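Local atomic coordinates of uncharacterized protein (Legionella longbeachae NSW150, PDB entry 4JZA), a protein that probably hydrolyses the 3-phosphate of phosphoinositide lipids, acting as a Legionella phosphatase involved in lipid metabolism at the pathogen-host interface. Residues L504-A515 with R527-I538. Sequence-based numbering, arbitrary orientation.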
loop_
_atom_site.group_PDB
_atom_site.type_symbol
_atom_site.label_atom_id
_atom_site.label_comp_id
_atom_site.label_asym_id
_atom_site.label_seq_id
_atom_site.Cartn_x
_atom_site.Cartn_y
_atom_site.Cartn_z
ATOM N N LEU A 504 30.320 10.649 24.563
ATOM C CA LEU A 504 29.421 10.639 23.438
ATOM C C LEU A 504 29.296 12.035 22.864
ATOM O O LEU A 504 29.285 12.199 21.662
ATOM C CB LEU A 504 28.042 10.092 23.800
ATOM C CG LEU A 504 27.921 8.618 24.197
ATOM C CD1 LEU A 504 26.574 8.384 24.838
ATOM C CD2 LEU A 504 28.059 7.714 23.025
ATOM N N LEU A 505 29.201 13.055 23.694
ATOM C CA LEU A 505 29.148 14.436 23.141
ATOM C C LEU A 505 30.442 14.812 22.397
ATOM O O LEU A 505 30.384 15.436 21.356
ATOM C CB LEU A 505 28.800 15.494 24.204
ATOM C CG LEU A 505 27.540 15.229 25.028
ATOM C CD1 LEU A 505 27.373 16.221 26.163
ATOM C CD2 LEU A 505 26.332 15.286 24.125
ATOM N N ASP A 506 31.586 14.383 22.890
ATOM C CA ASP A 506 32.844 14.691 22.213
ATOM C C ASP A 506 32.835 14.056 20.825
ATOM O O ASP A 506 33.101 14.710 19.812
ATOM C CB ASP A 506 34.066 14.180 23.010
ATOM C CG ASP A 506 34.259 14.913 24.349
ATOM O OD1 ASP A 506 33.901 16.108 24.425
ATOM O OD2 ASP A 506 34.736 14.282 25.328
ATOM N N GLN A 507 32.523 12.766 20.797
ATOM C CA GLN A 507 32.415 12.015 19.557
ATOM C C GLN A 507 31.435 12.635 18.560
ATOM O O GLN A 507 31.759 12.792 17.399
ATOM C CB GLN A 507 32.023 10.567 19.861
ATOM C CG GLN A 507 33.213 9.687 20.082
ATOM C CD GLN A 507 34.236 9.869 18.948
ATOM O OE1 GLN A 507 35.423 10.005 19.203
ATOM N NE2 GLN A 507 33.775 9.894 17.693
ATOM N N TYR A 508 30.245 12.995 19.015
ATOM C CA TYR A 508 29.233 13.586 18.142
ATOM C C TYR A 508 29.713 14.903 17.548
ATOM O O TYR A 508 29.473 15.171 16.381
ATOM C CB TYR A 508 27.944 13.813 18.924
ATOM C CG TYR A 508 26.760 14.365 18.118
ATOM C CD1 TYR A 508 26.115 13.590 17.183
ATOM C CD2 TYR A 508 26.282 15.645 18.333
ATOM C CE1 TYR A 508 25.049 14.075 16.460
ATOM C CE2 TYR A 508 25.208 16.134 17.629
ATOM C CZ TYR A 508 24.580 15.341 16.692
ATOM O OH TYR A 508 23.495 15.813 15.982
ATOM N N GLN A 509 30.355 15.747 18.364
ATOM C CA GLN A 509 30.943 16.988 17.879
ATOM C C GLN A 509 31.945 16.672 16.782
ATOM O O GLN A 509 31.975 17.318 15.733
ATOM C CB GLN A 509 31.651 17.667 19.025
ATOM C CG GLN A 509 32.317 18.983 18.688
ATOM C CD GLN A 509 31.456 20.144 19.114
ATOM O OE1 GLN A 509 31.267 20.381 20.329
ATOM N NE2 GLN A 509 30.900 20.870 18.125
ATOM N N SER A 510 32.782 15.674 17.040
ATOM C CA SER A 510 33.871 15.305 16.120
ATOM C C SER A 510 33.401 14.777 14.757
ATOM O O SER A 510 33.894 15.137 13.706
ATOM C CB SER A 510 34.743 14.247 16.790
ATOM O OG SER A 510 35.755 13.807 15.906
ATOM N N VAL A 511 32.442 13.881 14.790
ATOM C CA VAL A 511 31.868 13.343 13.579
ATOM C C VAL A 511 31.151 14.452 12.789
ATOM O O VAL A 511 31.334 14.597 11.598
ATOM C CB VAL A 511 30.938 12.166 13.934
ATOM C CG1 VAL A 511 30.239 11.683 12.709
ATOM C CG2 VAL A 511 31.759 11.030 14.547
ATOM N N LEU A 512 30.354 15.255 13.454
ATOM C CA LEU A 512 29.730 16.409 12.818
ATOM C C LEU A 512 30.747 17.275 12.078
ATOM O O LEU A 512 30.510 17.660 10.940
ATOM C CB LEU A 512 29.070 17.273 13.875
ATOM C CG LEU A 512 27.721 17.854 13.536
ATOM C CD1 LEU A 512 26.709 17.161 14.419
ATOM C CD2 LEU A 512 27.706 19.339 13.839
ATOM N N GLU A 513 31.887 17.573 12.727
ATOM C CA GLU A 513 32.919 18.469 12.152
ATOM C C GLU A 513 33.768 17.829 11.044
ATOM O O GLU A 513 34.304 18.532 10.176
ATOM C CB GLU A 513 33.829 19.049 13.246
ATOM C CG GLU A 513 33.213 20.217 14.015
ATOM C CD GLU A 513 34.142 20.763 15.103
ATOM O OE1 GLU A 513 35.379 20.600 14.976
ATOM O OE2 GLU A 513 33.635 21.334 16.099
ATOM N N SER A 514 33.842 16.497 11.060
ATOM C CA SER A 514 34.657 15.724 10.135
ATOM C C SER A 514 34.381 16.018 8.673
ATOM O O SER A 514 35.219 15.720 7.829
ATOM C CB SER A 514 34.444 14.244 10.362
ATOM O OG SER A 514 33.194 13.887 9.820
ATOM N N ALA A 515 33.215 16.581 8.373
ATOM C CA ALA A 515 32.865 16.989 7.006
ATOM C C ALA A 515 33.655 18.206 6.466
ATOM O O ALA A 515 33.821 18.338 5.261
ATOM C CB ALA A 515 31.366 17.273 6.908
ATOM N N ARG A 527 29.296 8.404 8.092
ATOM C CA ARG A 527 29.209 9.560 8.940
ATOM C C ARG A 527 27.764 9.688 9.389
ATOM O O ARG A 527 27.505 9.883 10.599
ATOM C CB ARG A 527 29.671 10.815 8.234
ATOM C CG ARG A 527 29.391 12.099 9.011
ATOM C CD ARG A 527 30.201 13.265 8.448
ATOM N NE ARG A 527 29.778 14.536 9.011
ATOM C CZ ARG A 527 28.715 15.233 8.623
ATOM N NH1 ARG A 527 27.932 14.801 7.639
ATOM N NH2 ARG A 527 28.429 16.381 9.236
ATOM N N GLU A 528 26.827 9.540 8.438
ATOM C CA GLU A 528 25.404 9.598 8.760
ATOM C C GLU A 528 24.924 8.585 9.810
ATOM O O GLU A 528 24.071 8.900 10.622
ATOM C CB GLU A 528 24.561 9.427 7.499
ATOM C CG GLU A 528 24.724 10.562 6.520
ATOM C CD GLU A 528 24.345 11.931 7.055
ATOM O OE1 GLU A 528 23.419 12.067 7.822
ATOM O OE2 GLU A 528 24.943 12.919 6.679
ATOM N N LEU A 529 25.427 7.369 9.749
ATOM C CA LEU A 529 24.969 6.346 10.616
ATOM C C LEU A 529 25.496 6.639 11.978
ATOM O O LEU A 529 24.795 6.396 12.977
ATOM C CB LEU A 529 25.458 4.988 10.142
ATOM C CG LEU A 529 24.876 4.515 8.809
ATOM C CD1 LEU A 529 25.531 3.200 8.457
ATOM C CD2 LEU A 529 23.382 4.319 8.873
ATOM N N PHE A 530 26.728 7.164 12.023
ATOM C CA PHE A 530 27.316 7.580 13.293
ATOM C C PHE A 530 26.622 8.792 13.894
ATOM O O PHE A 530 26.333 8.810 15.087
ATOM C CB PHE A 530 28.808 7.853 13.173
ATOM C CG PHE A 530 29.644 6.655 13.433
ATOM C CD1 PHE A 530 29.886 6.260 14.708
ATOM C CD2 PHE A 530 30.174 5.916 12.394
ATOM C CE1 PHE A 530 30.640 5.145 14.956
ATOM C CE2 PHE A 530 30.942 4.798 12.625
ATOM C CZ PHE A 530 31.185 4.415 13.917
ATOM N N LEU A 531 26.322 9.800 13.086
ATOM C CA LEU A 531 25.537 10.893 13.595
ATOM C C LEU A 531 24.232 10.401 14.121
ATOM O O LEU A 531 23.879 10.790 15.204
ATOM C CB LEU A 531 25.266 11.915 12.530
ATOM C CG LEU A 531 26.522 12.656 12.086
ATOM C CD1 LEU A 531 26.087 13.544 10.957
ATOM C CD2 LEU A 531 27.156 13.475 13.207
ATOM N N SER A 532 23.510 9.532 13.394
ATOM C CA SER A 532 22.169 9.135 13.839
ATOM C C SER A 532 22.276 8.236 15.093
ATOM O O SER A 532 21.518 8.395 16.049
ATOM C CB SER A 532 21.303 8.556 12.676
ATOM O OG SER A 532 21.677 7.250 12.290
ATOM N N SER A 533 23.282 7.366 15.142
ATOM C CA SER A 533 23.439 6.455 16.281
ATOM C C SER A 533 23.815 7.225 17.522
ATOM O O SER A 533 23.322 6.912 18.603
ATOM C CB SER A 533 24.472 5.350 16.013
ATOM O OG SER A 533 23.962 4.304 15.202
ATOM N N LEU A 534 24.677 8.233 17.386
ATOM C CA LEU A 534 25.161 8.987 18.577
ATOM C C LEU A 534 24.012 9.792 19.203
ATOM O O LEU A 534 23.802 9.700 20.386
ATOM C CB LEU A 534 26.382 9.870 18.250
ATOM C CG LEU A 534 27.659 9.057 17.993
ATOM C CD1 LEU A 534 28.713 9.937 17.370
ATOM C CD2 LEU A 534 28.220 8.382 19.232
ATOM N N GLU A 535 23.223 10.485 18.384
ATOM C CA GLU A 535 22.020 11.125 18.841
ATOM C C GLU A 535 21.165 10.177 19.654
ATOM O O GLU A 535 20.652 10.579 20.695
ATOM C CB GLU A 535 21.202 11.634 17.681
ATOM C CG GLU A 535 21.877 12.771 16.958
ATOM C CD GLU A 535 21.145 13.227 15.693
ATOM O OE1 GLU A 535 20.031 12.720 15.336
ATOM O OE2 GLU A 535 21.723 14.122 15.040
ATOM N N GLN A 536 21.007 8.931 19.204
ATOM C CA GLN A 536 20.145 7.989 19.933
ATOM C C GLN A 536 20.826 7.582 21.193
ATOM O O GLN A 536 20.175 7.377 22.203
ATOM C CB GLN A 536 19.834 6.720 19.155
ATOM C CG GLN A 536 19.036 6.936 17.899
ATOM C CD GLN A 536 17.591 7.098 18.147
ATOM O OE1 GLN A 536 17.128 6.913 19.271
ATOM N NE2 GLN A 536 16.843 7.452 17.097
ATOM N N LEU A 537 22.131 7.408 21.133
ATOM C CA LEU A 537 22.865 6.962 22.311
ATOM C C LEU A 537 22.879 8.076 23.359
ATOM O O LEU A 537 22.757 7.815 24.550
ATOM C CB LEU A 537 24.270 6.532 21.943
ATOM C CG LEU A 537 24.354 5.162 21.233
ATOM C CD1 LEU A 537 25.767 4.994 20.717
ATOM C CD2 LEU A 537 23.955 3.923 22.054
ATOM N N ILE A 538 22.971 9.319 22.912
ATOM C CA ILE A 538 22.874 10.442 23.805
ATOM C C ILE A 538 21.545 10.450 24.530
ATOM O O ILE A 538 21.512 10.458 25.757
ATOM C CB ILE A 538 23.129 11.762 23.058
ATOM C CG1 ILE A 538 24.622 11.859 22.713
ATOM C CG2 ILE A 538 22.765 12.972 23.906
ATOM C CD1 ILE A 538 24.923 12.792 21.546
#
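An antiparallel helical hairpin joins helix 501-513 to helix 524-542, and its central knob is Tyr508, which fits among Leu531, Leu534, Glu535 and Ile538. The two segment axes run at 153° and approach to 9.7 Å, and the residues between the two helices reverse the chain direction. With CG anti to the backbone N (chi1 -177°), the Tyr508 ring reaches across the interface and delivers its hydroxyl to the carboxylate of Glu535: OH donates to OE2 at 2.6 Å, on the anti side of the carboxylate, with ring and carboxylate planes 64° apart. Ser484 also hydrogen-bonds to that hydroxyl, while Gln415 and His466 hold OE1 of Glu535; both oxygens of this buried carboxylate therefore have hydrogen-bond partners, which hold its rotation. Tyr508 and Glu535 also touch Asn464 of strand 462-465, an outermost strand of the mixed sheet. Packing is reciprocal, for Leu534 is itself a knob among Leu504, Gln507, Tyr508 and Val511, and its CD1 lies 3.8 Å from Tyr508 CA. Toward the Leu504 end, Ile538 CD1 meets Leu505 CD2 at 3.9 Å, their side chains crossing at about a right angle. A third knob, Val511, lays CG1 against Leu531 CD2 at 3.6 Å. Polar bonding at the other end comes from Arg527, whose chain is extended from CG to NE and reaches across to the backbone carbonyls of Val511 and Leu512. Its guanidinium lies between Ala515 CB on one face and Leu531 CD1 on the other, and NH1 bonds to the carbonyl of Thr477. NH2 donates to Leu512 O at 3.0 Å in a nearly straight bond. NE donates to Val511 O at 3.0 Å, tilted from the carbonyl plane, and the same oxygen accepts Ser514 OG at 2.7 Å within that plane, on a lone pair.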